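Local coordinates for protein mevalonate kinase, putative (Leishmania major, PDB 2HFS) that probably phosphorylates (R)-mevalonate with ATP to give (R)-5-phosphomevalonate, an early step of isoprenoid and sterol biosynthesis, as a GHMP-family kinase, at residues Val60-Pro65 with Gly69-Lys74; Phe122-Ser127 with Glu137-Ser142; Val205-Lys210 with Thr286-Ile291; Lys220-Asn225 with His253-Gln258; Val230-Glu235 with Gly246-Ala251. All coordinates share one frame; numbering follows the deposited sequence.

How the interactions relate
Along the chain, interactions 1 and 2 come first, in series, and both belong to the N-terminal part of the GHMP kinase fold: interaction 1 joins strand 58-62 to helix 70-88, and interaction 2 joins helices 114-130 and 136-146. Their centres lie about 21 Å apart. The segments of interaction 3 are separated by 75 residues, and within that span helices 216-239 and 242-258 form the antiparallel pair that interactions 4 and 5 share, with centres about 13 Å apart. Interaction 2 lies across the chain's centre from all three, about 30 to 37 Å away between centres. Interactions 3 to 5 thus tie together helices and the turn between strands 280-284 and 291-296 in the C-terminal part.

Interaction 1 of 5, residues Val60-Pro65 with Gly69-Lys74; sequences VDDQRP and GYIAQK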
# COMPACT_ATOMS: atom_id res chain seq x y z
N VAL A 60 -7.73 0.78 -22.39
CA VAL A 60 -7.97 0.79 -20.94
C VAL A 60 -9.29 1.42 -20.59
O VAL A 60 -9.56 2.59 -20.94
CB VAL A 60 -6.85 1.48 -20.12
CG1 VAL A 60 -7.19 1.49 -18.60
CG2 VAL A 60 -5.52 0.81 -20.33
N ASP A 61 -10.08 0.66 -19.85
CA ASP A 61 -11.38 1.09 -19.35
C ASP A 61 -11.28 1.07 -17.83
O ASP A 61 -11.57 0.07 -17.18
CB ASP A 61 -12.48 0.19 -19.91
CG ASP A 61 -13.87 0.57 -19.45
OD1 ASP A 61 -14.11 1.71 -18.93
OD2 ASP A 61 -14.82 -0.25 -19.60
N ASP A 62 -10.80 2.20 -17.30
CA ASP A 62 -10.43 2.32 -15.90
C ASP A 62 -11.63 2.83 -15.10
O ASP A 62 -11.99 4.03 -15.15
CB ASP A 62 -9.23 3.28 -15.75
CG ASP A 62 -8.57 3.20 -14.39
OD1 ASP A 62 -9.21 2.73 -13.42
OD2 ASP A 62 -7.40 3.62 -14.20
N GLN A 63 -12.24 1.90 -14.37
CA GLN A 63 -13.43 2.21 -13.59
C GLN A 63 -13.27 2.10 -12.07
O GLN A 63 -14.25 2.06 -11.33
CB GLN A 63 -14.62 1.38 -14.06
CG GLN A 63 -14.82 1.44 -15.55
CD GLN A 63 -16.27 1.42 -15.96
OE1 GLN A 63 -17.16 1.08 -15.15
NE2 GLN A 63 -16.53 1.78 -17.22
N ARG A 64 -12.03 2.07 -11.61
CA ARG A 64 -11.75 2.14 -10.17
C ARG A 64 -12.39 3.37 -9.50
O ARG A 64 -12.46 4.45 -10.12
CB ARG A 64 -10.23 2.16 -9.93
CG ARG A 64 -9.50 0.98 -10.48
CD ARG A 64 -8.01 1.11 -10.34
NE ARG A 64 -7.44 2.14 -11.20
CZ ARG A 64 -6.25 2.68 -11.00
NH1 ARG A 64 -5.51 2.29 -9.96
NH2 ARG A 64 -5.78 3.60 -11.85
N PRO A 65 -12.85 3.22 -8.26
CA PRO A 65 -13.41 4.32 -7.52
C PRO A 65 -12.33 5.24 -6.94
O PRO A 65 -12.30 5.48 -5.73
CB PRO A 65 -14.21 3.63 -6.40
CG PRO A 65 -13.49 2.35 -6.14
CD PRO A 65 -12.91 1.95 -7.50
N GLY A 69 -9.69 13.22 -9.79
CA GLY A 69 -8.46 13.61 -10.49
C GLY A 69 -7.31 12.62 -10.50
O GLY A 69 -6.35 12.78 -11.27
N TYR A 70 -7.38 11.61 -9.62
CA TYR A 70 -6.30 10.65 -9.46
C TYR A 70 -6.02 9.90 -10.76
O TYR A 70 -4.87 9.78 -11.17
CB TYR A 70 -6.54 9.66 -8.32
CG TYR A 70 -5.47 8.57 -8.24
CD1 TYR A 70 -4.38 8.70 -7.39
CD2 TYR A 70 -5.54 7.42 -9.05
CE1 TYR A 70 -3.38 7.73 -7.33
CE2 TYR A 70 -4.53 6.43 -9.00
CZ TYR A 70 -3.47 6.60 -8.12
OH TYR A 70 -2.47 5.65 -8.01
N ILE A 71 -7.06 9.36 -11.39
CA ILE A 71 -6.83 8.54 -12.58
C ILE A 71 -6.24 9.38 -13.72
O ILE A 71 -5.31 8.94 -14.39
CB ILE A 71 -8.10 7.78 -13.01
CG1 ILE A 71 -8.36 6.61 -12.03
CG2 ILE A 71 -7.96 7.27 -14.46
CD1 ILE A 71 -9.65 5.88 -12.28
N ALA A 72 -6.75 10.60 -13.90
CA ALA A 72 -6.24 11.49 -14.96
C ALA A 72 -4.78 11.83 -14.73
O ALA A 72 -3.98 11.79 -15.64
CB ALA A 72 -7.08 12.79 -15.05
N GLN A 73 -4.43 12.10 -13.48
CA GLN A 73 -3.09 12.54 -13.11
C GLN A 73 -2.02 11.42 -13.16
O GLN A 73 -0.83 11.71 -13.27
CB GLN A 73 -3.15 13.24 -11.75
CG GLN A 73 -3.50 14.76 -11.77
CD GLN A 73 -4.58 15.20 -12.78
OE1 GLN A 73 -4.30 15.39 -13.97
NE2 GLN A 73 -5.79 15.43 -12.28
N LYS A 74 -2.46 10.15 -13.10
CA LYS A 74 -1.57 8.99 -13.14
C LYS A 74 -1.52 8.26 -14.48
O LYS A 74 -0.70 7.35 -14.67
CB LYS A 74 -1.96 8.00 -12.05
CG LYS A 74 -1.74 8.52 -10.64
CD LYS A 74 -0.27 8.68 -10.36
CE LYS A 74 -0.03 9.09 -8.92
NZ LYS A 74 -0.08 7.91 -8.01
O HOH W 1 -2.88 3.54 -9.83
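The guanidinium of R64 comes to the edge of the Y70 ring, where R64 NH2 lies near the ring plane, 4.2 Å from Y70 CE2. I71 meets the same nitrogen, its CG1 4.0 Å from R64 NH2; seen from the guanidinium, both approaches are oblique. At the guanidinium's own edge D62 is held side-on in a salt bridge: R64 NE reaches D62 OD1 at 2.9 Å in a nearly straight bond (168°), and R64 NH2 reaches D62 OD2 at 2.9 Å. Both oxygens use their syn lone pairs. A water in the guanidinium plane, 2.9 Å from R64 NH1, also stands at the Y70 ring edge, 2.8 Å from Y70 OH, and links the two residues. One ring face carries K74 CG, offset toward the rim. D62 CG stands anti to the backbone N (chi1 -166°), which brings the carboxylate against I71. I71 CD1 comes within 3.4 Å of D62 OD1, and I71 CG2 lies 3.7 Å from D62 OD2, which also takes a weak hydrogen bond from Q78 NE2. The contact joins strand and helix of the beta-alpha-beta unit 58-62, 70-88 and 97-103; I102 of the last strand touches R64, and P108 packs on R64 and Y70.

Interaction 2 of 5, residues Phe122-Ser127 with Glu137-Ser142; sequences FSRALS and EEVNLS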
# COMPACT_ATOMS: atom_id res chain seq x y z
N PHE A 122 -3.07 -6.76 -13.18
CA PHE A 122 -2.73 -6.88 -14.60
C PHE A 122 -1.86 -8.11 -14.90
O PHE A 122 -2.17 -8.88 -15.81
CB PHE A 122 -2.03 -5.57 -15.06
CG PHE A 122 -1.79 -5.48 -16.55
CD1 PHE A 122 -2.69 -6.01 -17.46
CD2 PHE A 122 -0.65 -4.83 -17.02
CE1 PHE A 122 -2.45 -5.90 -18.86
CE2 PHE A 122 -0.40 -4.71 -18.40
CZ PHE A 122 -1.30 -5.24 -19.32
N SER A 123 -0.77 -8.28 -14.15
CA SER A 123 0.12 -9.43 -14.28
C SER A 123 -0.62 -10.74 -14.13
O SER A 123 -0.40 -11.68 -14.88
CB SER A 123 1.26 -9.33 -13.27
OG SER A 123 2.08 -8.20 -13.58
N ARG A 124 -1.49 -10.80 -13.12
CA ARG A 124 -2.33 -11.98 -12.89
C ARG A 124 -3.27 -12.25 -14.06
O ARG A 124 -3.38 -13.39 -14.51
CB ARG A 124 -3.11 -11.84 -11.57
CG ARG A 124 -2.23 -11.98 -10.31
CD ARG A 124 -3.02 -12.26 -9.02
NE ARG A 124 -2.18 -12.33 -7.83
CZ ARG A 124 -1.39 -13.35 -7.51
NH1 ARG A 124 -1.30 -14.42 -8.31
NH2 ARG A 124 -0.68 -13.30 -6.40
N ALA A 125 -3.95 -11.22 -14.55
CA ALA A 125 -4.87 -11.38 -15.70
C ALA A 125 -4.16 -11.81 -16.97
O ALA A 125 -4.68 -12.63 -17.71
CB ALA A 125 -5.66 -10.10 -15.94
N LEU A 126 -2.97 -11.25 -17.21
CA LEU A 126 -2.14 -11.66 -18.34
C LEU A 126 -1.76 -13.13 -18.18
O LEU A 126 -1.83 -13.91 -19.15
CB LEU A 126 -0.89 -10.78 -18.46
CG LEU A 126 -1.13 -9.32 -18.90
CD1 LEU A 126 0.16 -8.48 -18.70
CD2 LEU A 126 -1.58 -9.26 -20.37
N SER A 127 -1.36 -13.51 -16.96
CA SER A 127 -1.03 -14.90 -16.71
C SER A 127 -2.21 -15.78 -17.09
O SER A 127 -2.04 -16.81 -17.75
CB SER A 127 -0.66 -15.13 -15.24
OG SER A 127 -0.31 -16.49 -15.02
N GLU A 137 5.85 -15.42 -6.77
CA GLU A 137 7.15 -14.80 -6.99
C GLU A 137 7.22 -14.12 -8.36
O GLU A 137 7.62 -12.96 -8.47
CB GLU A 137 8.26 -15.83 -6.80
CG GLU A 137 9.67 -15.30 -7.00
CD GLU A 137 10.75 -16.32 -6.67
OE1 GLU A 137 11.94 -15.92 -6.65
OE2 GLU A 137 10.43 -17.51 -6.42
N GLU A 138 6.79 -14.84 -9.40
CA GLU A 138 6.77 -14.35 -10.78
C GLU A 138 5.84 -13.14 -10.98
O GLU A 138 6.21 -12.14 -11.64
CB GLU A 138 6.44 -15.50 -11.74
CG GLU A 138 7.66 -16.31 -12.17
CD GLU A 138 7.37 -17.71 -12.72
OE1 GLU A 138 6.19 -18.09 -12.93
OE2 GLU A 138 8.36 -18.46 -12.92
N VAL A 139 4.65 -13.21 -10.39
CA VAL A 139 3.71 -12.07 -10.39
C VAL A 139 4.33 -10.84 -9.71
O VAL A 139 4.29 -9.73 -10.25
CB VAL A 139 2.37 -12.45 -9.69
CG1 VAL A 139 1.48 -11.22 -9.52
CG2 VAL A 139 1.65 -13.52 -10.49
N ASN A 140 4.92 -11.06 -8.53
CA ASN A 140 5.57 -10.00 -7.75
C ASN A 140 6.70 -9.28 -8.49
O ASN A 140 6.78 -8.06 -8.45
CB ASN A 140 6.03 -10.55 -6.39
CG ASN A 140 6.32 -9.45 -5.37
OD1 ASN A 140 5.72 -8.36 -5.41
ND2 ASN A 140 7.23 -9.73 -4.45
N LEU A 141 7.52 -10.05 -9.21
CA LEU A 141 8.56 -9.51 -10.08
C LEU A 141 8.00 -8.72 -11.25
O LEU A 141 8.54 -7.68 -11.62
CB LEU A 141 9.43 -10.64 -10.65
CG LEU A 141 10.66 -10.10 -11.39
CD1 LEU A 141 11.68 -9.66 -10.36
CD2 LEU A 141 11.21 -11.15 -12.32
N SER A 142 6.92 -9.23 -11.83
CA SER A 142 6.28 -8.56 -12.94
C SER A 142 5.75 -7.21 -12.45
O SER A 142 5.93 -6.20 -13.12
CB SER A 142 5.15 -9.42 -13.51
OG SER A 142 4.60 -8.84 -14.67
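Two kinds of interaction hold S123 and R124 of one helix against V139 and S142 of the other: a hydroxyl-to-hydroxyl hydrogen bond and the packing of a valine on an arginine. The bond runs from S142 OG to S123 OG at 2.8 Å, with S142 as donor. The two serines reach each other by different torsions: S142 OG is anti to its backbone N (chi1 -174°), whereas S123 OG lies beside its own (chi1 -66°). S123 OG is also hydrogen-bonded to V119 O one turn earlier, so this buried hydroxyl links the partner helix to its own backbone. S142 CB also lies 3.3 Å from S123 OG.

The apolar part belongs to V139, which crosses the R124 side chain at about a right angle. V139 CG1 sits 4.1 Å above the guanidinium, over its centre, and also lies 3.9 Å from R124 CG. The second methyl, V139 CG2, is 3.8 Å from R124 NH1, while V139 CG1 stays 4.2 Å from S123 CB. R124 is extended from CG to NE, which carries its flat end over the valine. Its charged tip is bound elsewhere: R124 NH2 forms a salt bridge with D136 and a hydrogen bond with T163 O.

The axes of segments 122-127 and 137-142 pass 9.4 Å apart, at 126° between their directions. V85 of helix 70-88 touches both serines. The chemistry implies a mixed interface: S142, S123 and V119 O form a short chain of buried polar bonds, and the aliphatic valine covers an arginine face whose edge remains engaged in polar bonds.

Interaction 3 of 5, residues Val205-Lys210 with Thr286-Ile291; sequences VNDVHK and TGRGGI
D207 leaves helix 201-214 toward R288, and its CB already lies close to the arginine tip, 3.8 Å from both R288 NH1 and R288 NH2. The chi1 torsion of -79° places CG beside the backbone N; from there D207 CG is 3.6 Å from R288 NH1 and lies in the guanidinium plane, at its edge. OD2 makes the bond itself: R288 NH1 donates to D207 OD2 at 2.7 Å, with an N-H...O angle of 160°, completing a salt bridge. The approach to OD2 is from its anti side, tilted out of the carboxylate plane, and the two flat groups are turned 56° against each other. The pairing therefore rests on one nitrogen and one oxygen rather than on a two-pronged grip. D207 OD2 also has K203 nearby in a long, weak ion pair, whereas R288 NH2 is hydrogen-bonded to D260 O. R288, with its chain extended from CG to NE, reaches out from a turn in which G287, G289 and G290 adopt backbone angles suited to glycine. The salt bridge ties this turn, between antiparallel strands 280-284 and 291-296, to helix 201-214; its sequence matches the glycine-rich motif 3 of GHMP kinases.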
# COMPACT_ATOMS: atom_id res chain seq x y z
N VAL A 205 12.25 11.50 2.21
CA VAL A 205 13.29 10.54 2.61
C VAL A 205 14.65 11.22 2.64
O VAL A 205 15.46 10.96 3.51
CB VAL A 205 13.31 9.26 1.72
CG1 VAL A 205 14.61 8.48 1.89
CG2 VAL A 205 12.12 8.34 2.04
N ASN A 206 14.91 12.10 1.67
CA ASN A 206 16.18 12.84 1.65
C ASN A 206 16.29 13.91 2.73
O ASN A 206 17.38 14.11 3.31
CB ASN A 206 16.45 13.37 0.25
CG ASN A 206 16.61 12.25 -0.75
OD1 ASN A 206 17.23 11.22 -0.45
ND2 ASN A 206 16.06 12.44 -1.95
N ASP A 207 15.18 14.57 3.04
CA ASP A 207 15.11 15.43 4.24
C ASP A 207 15.49 14.65 5.51
O ASP A 207 16.19 15.18 6.36
CB ASP A 207 13.72 16.05 4.41
CG ASP A 207 13.50 17.25 3.51
OD1 ASP A 207 14.40 17.61 2.73
OD2 ASP A 207 12.43 17.88 3.49
N VAL A 208 15.02 13.41 5.62
CA VAL A 208 15.36 12.57 6.78
C VAL A 208 16.85 12.23 6.78
O VAL A 208 17.50 12.27 7.83
CB VAL A 208 14.45 11.30 6.89
CG1 VAL A 208 14.81 10.47 8.13
CG2 VAL A 208 12.98 11.71 6.97
N HIS A 209 17.41 11.93 5.60
CA HIS A 209 18.86 11.65 5.50
C HIS A 209 19.69 12.82 5.99
O HIS A 209 20.67 12.65 6.72
CB HIS A 209 19.27 11.37 4.06
CG HIS A 209 19.05 9.96 3.61
ND1 HIS A 209 19.64 8.87 4.22
CD2 HIS A 209 18.34 9.45 2.57
CE1 HIS A 209 19.29 7.76 3.60
NE2 HIS A 209 18.50 8.09 2.59
N LYS A 210 19.29 14.01 5.54
CA LYS A 210 19.94 15.25 5.94
C LYS A 210 19.87 15.47 7.46
O LYS A 210 20.87 15.83 8.09
CB LYS A 210 19.31 16.42 5.17
N THR A 286 4.70 7.96 3.54
CA THR A 286 5.63 9.08 3.35
C THR A 286 5.43 10.18 4.38
O THR A 286 6.40 10.79 4.83
CB THR A 286 5.48 9.65 1.91
OG1 THR A 286 5.91 8.66 0.98
CG2 THR A 286 6.42 10.84 1.66
N GLY A 287 4.18 10.43 4.75
CA GLY A 287 3.84 11.52 5.65
C GLY A 287 3.80 12.85 4.92
O GLY A 287 3.92 12.89 3.68
N ARG A 288 3.65 13.93 5.69
CA ARG A 288 3.55 15.31 5.17
C ARG A 288 2.41 15.41 4.15
O ARG A 288 2.52 16.09 3.13
CB ARG A 288 4.88 15.78 4.55
CG ARG A 288 6.10 15.65 5.46
CD ARG A 288 7.34 16.34 4.89
NE ARG A 288 8.41 16.49 5.87
CZ ARG A 288 9.69 16.73 5.55
NH1 ARG A 288 10.05 16.84 4.27
NH2 ARG A 288 10.61 16.85 6.51
N GLY A 289 1.33 14.69 4.43
CA GLY A 289 0.24 14.51 3.47
C GLY A 289 -0.12 13.04 3.42
O GLY A 289 0.16 12.28 4.35
N GLY A 290 -0.72 12.61 2.32
CA GLY A 290 -1.00 11.19 2.14
C GLY A 290 -2.06 10.70 3.12
O GLY A 290 -3.03 11.41 3.38
N ILE A 291 -1.83 9.52 3.69
CA ILE A 291 -2.83 8.83 4.51
C ILE A 291 -2.38 8.65 5.96
O ILE A 291 -1.16 8.65 6.27
CB ILE A 291 -3.21 7.41 3.93
CG1 ILE A 291 -1.97 6.51 3.72
CG2 ILE A 291 -4.03 7.55 2.65
CD1 ILE A 291 -2.29 4.99 3.83

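Interaction 4 of 5, residues Lys220-Asn225 with His253-Gln258; sequences KRLYDN and HDLCRQ
This is an antiparallel helix-helix contact in the C-terminal part of the GHMP kinase fold, in which L222 and N225 of helix 216-239 meet L255 and Q258 of helix 242-258. The axes of segments 220-225 and 253-258 pass 10.4 Å apart, their directions 164° from each other, and the alpha carbons of L222 and L255 are the nearest pair across the contact. The two leucines slide past one another in opposite directions, bringing L222 CD2 to 4.1 Å from L255 CD2. Beside them N225 crosses L255 at about a right angle: its CB lies 3.8 Å from L255 CD2, and L255 CD1 comes within 3.8 Å of the backbone carbon N225 C. Here the asparagine contributes mainly its aliphatic base. Further along, L222 crosses Q258 at a slant, with L222 CD1 3.9 Å from Q258 CB and 3.7 Å from Q258 O. No hydrogen bond spans the two segments; leucine methyls meet aliphatic carbons, backbone and an amide oxygen, with polar residues at the margin. I259 also touches L222, and Y226 and I229 pack on L255. The extended Q258 brings its amide alongside L222, with Q258 OE1 3.5 Å from L222 CD2.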
# COMPACT_ATOMS: atom_id res chain seq x y z
N LYS A 220 20.11 8.65 15.78
CA LYS A 220 20.37 7.32 16.31
C LYS A 220 19.51 7.06 17.54
O LYS A 220 19.03 5.94 17.73
CB LYS A 220 21.86 7.14 16.65
CG LYS A 220 22.21 5.80 17.28
CD LYS A 220 21.86 4.60 16.38
CE LYS A 220 22.43 3.31 16.97
NZ LYS A 220 21.85 2.11 16.33
N ARG A 221 19.29 8.08 18.36
CA ARG A 221 18.38 7.89 19.50
C ARG A 221 16.95 7.54 19.03
O ARG A 221 16.38 6.57 19.50
CB ARG A 221 18.37 9.10 20.44
CG ARG A 221 17.54 8.85 21.68
CD ARG A 221 17.43 10.02 22.65
NE ARG A 221 16.55 11.09 22.20
CZ ARG A 221 16.95 12.34 21.92
NH1 ARG A 221 16.07 13.25 21.52
NH2 ARG A 221 18.23 12.67 22.04
N LEU A 222 16.41 8.32 18.09
CA LEU A 222 15.05 8.06 17.57
C LEU A 222 14.93 6.71 16.85
O LEU A 222 13.91 6.02 16.95
CB LEU A 222 14.63 9.17 16.61
CG LEU A 222 14.73 10.58 17.18
CD1 LEU A 222 14.30 11.63 16.14
CD2 LEU A 222 13.91 10.69 18.48
N TYR A 223 15.98 6.36 16.11
CA TYR A 223 16.08 5.08 15.43
C TYR A 223 16.03 3.90 16.42
O TYR A 223 15.34 2.91 16.18
CB TYR A 223 17.37 5.02 14.62
CG TYR A 223 17.57 3.69 13.94
CD1 TYR A 223 18.25 2.65 14.57
CD2 TYR A 223 17.03 3.45 12.68
CE1 TYR A 223 18.41 1.41 13.95
CE2 TYR A 223 17.20 2.23 12.04
CZ TYR A 223 17.89 1.21 12.68
OH TYR A 223 18.04 0.00 12.05
N ASP A 224 16.77 3.99 17.52
CA ASP A 224 16.78 2.86 18.45
C ASP A 224 15.44 2.80 19.17
O ASP A 224 14.90 1.72 19.41
CB ASP A 224 17.90 2.95 19.47
CG ASP A 224 19.27 2.78 18.85
OD1 ASP A 224 19.40 2.10 17.80
OD2 ASP A 224 20.28 3.29 19.37
N ASN A 225 14.92 3.98 19.49
CA ASN A 225 13.58 4.13 20.05
C ASN A 225 12.59 3.41 19.16
O ASN A 225 11.69 2.73 19.66
CB ASN A 225 13.21 5.62 20.18
CG ASN A 225 13.93 6.31 21.36
OD1 ASN A 225 14.64 5.66 22.14
ND2 ASN A 225 13.75 7.62 21.49
N HIS A 253 3.86 6.91 15.72
CA HIS A 253 3.51 8.23 15.21
C HIS A 253 4.33 9.31 15.90
O HIS A 253 4.88 10.21 15.27
CB HIS A 253 2.02 8.53 15.43
CG HIS A 253 1.61 9.85 14.87
ND1 HIS A 253 1.38 10.05 13.52
CD2 HIS A 253 1.41 11.05 15.46
CE1 HIS A 253 1.04 11.31 13.31
NE2 HIS A 253 1.04 11.94 14.48
N ASP A 254 4.42 9.21 17.23
CA ASP A 254 5.19 10.17 17.99
C ASP A 254 6.61 10.30 17.43
O ASP A 254 7.07 11.40 17.16
CB ASP A 254 5.20 9.80 19.47
CG ASP A 254 5.14 11.01 20.36
OD1 ASP A 254 4.55 12.03 19.94
OD2 ASP A 254 5.62 11.02 21.52
N LEU A 255 7.28 9.16 17.21
CA LEU A 255 8.64 9.16 16.61
C LEU A 255 8.70 9.79 15.20
O LEU A 255 9.69 10.44 14.84
CB LEU A 255 9.20 7.74 16.58
CG LEU A 255 9.62 7.23 17.96
CD1 LEU A 255 9.91 5.75 17.91
CD2 LEU A 255 10.83 8.00 18.50
N CYS A 256 7.65 9.57 14.41
CA CYS A 256 7.52 10.16 13.07
C CYS A 256 7.41 11.67 13.14
O CYS A 256 7.99 12.36 12.32
CB CYS A 256 6.31 9.59 12.34
SG CYS A 256 6.62 7.88 11.86
N ARG A 257 6.68 12.17 14.13
CA ARG A 257 6.63 13.61 14.36
C ARG A 257 8.03 14.16 14.65
O ARG A 257 8.35 15.26 14.22
CB ARG A 257 5.72 13.96 15.54
CG ARG A 257 4.25 13.59 15.41
CD ARG A 257 3.42 14.20 16.52
NE ARG A 257 3.45 15.67 16.48
CZ ARG A 257 2.88 16.45 17.40
NH1 ARG A 257 2.25 15.90 18.43
NH2 ARG A 257 2.96 17.77 17.29
N GLN A 258 8.87 13.37 15.34
CA GLN A 258 10.20 13.82 15.77
C GLN A 258 11.24 13.80 14.65
O GLN A 258 12.29 14.41 14.79
CB GLN A 258 10.69 13.00 16.97
CG GLN A 258 9.75 13.08 18.17
CD GLN A 258 10.30 12.42 19.42
OE1 GLN A 258 11.41 12.74 19.86
NE2 GLN A 258 9.50 11.56 20.02

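Interaction 5 of 5, residues Val230-Glu235 with Gly246-Ala251; sequences VSQARE and GQLMNA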
# COMPACT_ATOMS: atom_id res chain seq x y z
N VAL A 230 8.99 -1.65 17.33
CA VAL A 230 8.66 -2.68 16.35
C VAL A 230 8.82 -4.09 16.95
O VAL A 230 8.01 -4.97 16.71
CB VAL A 230 9.39 -2.49 14.99
CG1 VAL A 230 10.91 -2.66 15.13
CG2 VAL A 230 8.81 -3.40 13.94
N SER A 231 9.86 -4.27 17.78
CA SER A 231 10.08 -5.52 18.51
C SER A 231 8.84 -5.86 19.31
O SER A 231 8.33 -7.00 19.30
CB SER A 231 11.28 -5.33 19.45
OG SER A 231 11.57 -6.51 20.18
N GLN A 232 8.35 -4.85 20.02
CA GLN A 232 7.19 -5.03 20.85
C GLN A 232 5.94 -5.24 20.00
O GLN A 232 5.10 -6.06 20.35
CB GLN A 232 7.05 -3.85 21.81
CG GLN A 232 8.16 -3.82 22.87
CD GLN A 232 7.96 -2.73 23.90
OE1 GLN A 232 8.30 -1.57 23.65
NE2 GLN A 232 7.41 -3.09 25.05
N ALA A 233 5.85 -4.54 18.87
CA ALA A 233 4.72 -4.71 17.95
C ALA A 233 4.59 -6.15 17.44
O ALA A 233 3.50 -6.72 17.39
CB ALA A 233 4.82 -3.74 16.79
N ARG A 234 5.73 -6.74 17.09
CA ARG A 234 5.78 -8.14 16.69
C ARG A 234 5.23 -9.04 17.82
O ARG A 234 4.42 -9.95 17.57
CB ARG A 234 7.21 -8.52 16.31
CG ARG A 234 7.70 -7.80 15.06
CD ARG A 234 9.03 -8.31 14.49
NE ARG A 234 9.00 -9.75 14.20
CZ ARG A 234 10.07 -10.48 13.88
NH1 ARG A 234 11.27 -9.92 13.79
NH2 ARG A 234 9.93 -11.78 13.63
N GLU A 235 5.64 -8.75 19.05
CA GLU A 235 5.14 -9.46 20.22
C GLU A 235 3.63 -9.36 20.27
O GLU A 235 2.94 -10.38 20.17
CB GLU A 235 5.72 -8.86 21.50
CG GLU A 235 7.07 -9.39 21.90
CD GLU A 235 7.28 -9.31 23.39
OE1 GLU A 235 7.50 -10.37 24.00
OE2 GLU A 235 7.23 -8.18 23.95
N GLY A 246 -2.10 -1.03 19.37
CA GLY A 246 -2.56 0.34 19.15
C GLY A 246 -1.70 1.39 19.85
O GLY A 246 -1.30 2.39 19.25
N GLN A 247 -1.43 1.16 21.13
CA GLN A 247 -0.52 2.01 21.88
C GLN A 247 0.85 2.18 21.19
O GLN A 247 1.41 3.29 21.19
CB GLN A 247 -0.38 1.51 23.32
CG GLN A 247 0.37 2.48 24.25
CD GLN A 247 0.09 3.96 23.97
OE1 GLN A 247 -1.08 4.40 23.91
NE2 GLN A 247 1.16 4.74 23.78
N LEU A 248 1.37 1.11 20.61
CA LEU A 248 2.65 1.10 19.90
C LEU A 248 2.60 1.92 18.61
O LEU A 248 3.53 2.65 18.29
CB LEU A 248 3.12 -0.34 19.62
CG LEU A 248 3.56 -1.15 20.85
CD1 LEU A 248 3.36 -2.62 20.63
CD2 LEU A 248 5.01 -0.85 21.24
N MSE A 249 1.49 1.80 17.89
CA MSE A 249 1.23 2.66 16.73
C MSE A 249 1.28 4.13 17.14
O MSE A 249 1.87 4.95 16.45
CB MSE A 249 -0.12 2.32 16.08
CG MSE A 249 -0.11 1.05 15.23
SE MSE A 249 -1.91 0.54 14.85
CE MSE A 249 -2.34 1.89 13.50
N ASN A 250 0.67 4.48 18.26
CA ASN A 250 0.73 5.86 18.78
C ASN A 250 2.17 6.29 19.04
O ASN A 250 2.59 7.42 18.73
CB ASN A 250 -0.11 5.99 20.05
CG ASN A 250 -1.58 5.95 19.78
OD1 ASN A 250 -2.01 6.16 18.65
ND2 ASN A 250 -2.39 5.71 20.82
N ALA A 251 2.93 5.37 19.63
CA ALA A 251 4.33 5.63 19.95
C ALA A 251 5.11 5.84 18.67
O ALA A 251 5.98 6.72 18.61
CB ALA A 251 4.91 4.47 20.75
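L248 inserts its two methyl groups against Q232 and A233 on the facing helix. Its CG lies beside the backbone N (chi1 -70°), anti to the carbonyl carbon, and chi2 (153°) turns the isopropyl end so that CD2 faces mainly Q232 and CD1 mainly A233. L248 CD2 goes to the glutamine, 3.7 Å from Q232 CB, while L248 CD1 rests against the alanine backbone, 3.6 Å from A233 N and 3.7 Å from A233 CA. The A233 methyl stands slightly farther off, its CB 4.3 Å from L248 CD1. Q232 also has CG beside its backbone N, and the chain continues extended to the amide, crossing L248 at about a right angle. The base of the glutamine thus carries most of the touch; Q232 OE1 approaches L248 CD2 only at 4.1 Å. The helices concerned, 216-239 and 242-258, form an antiparallel pair, and this contact lies toward the turn that connects them. F25 of strand 17-25 packs on both A233 and L248, and I229 also touches L248. With no hydrogen bond between the two segments, their association here depends on van der Waals fit: at A233 the leucine methyl reaches the helix backbone, consistent with the small side chain there, and the aliphatic part of Q232 flanks it.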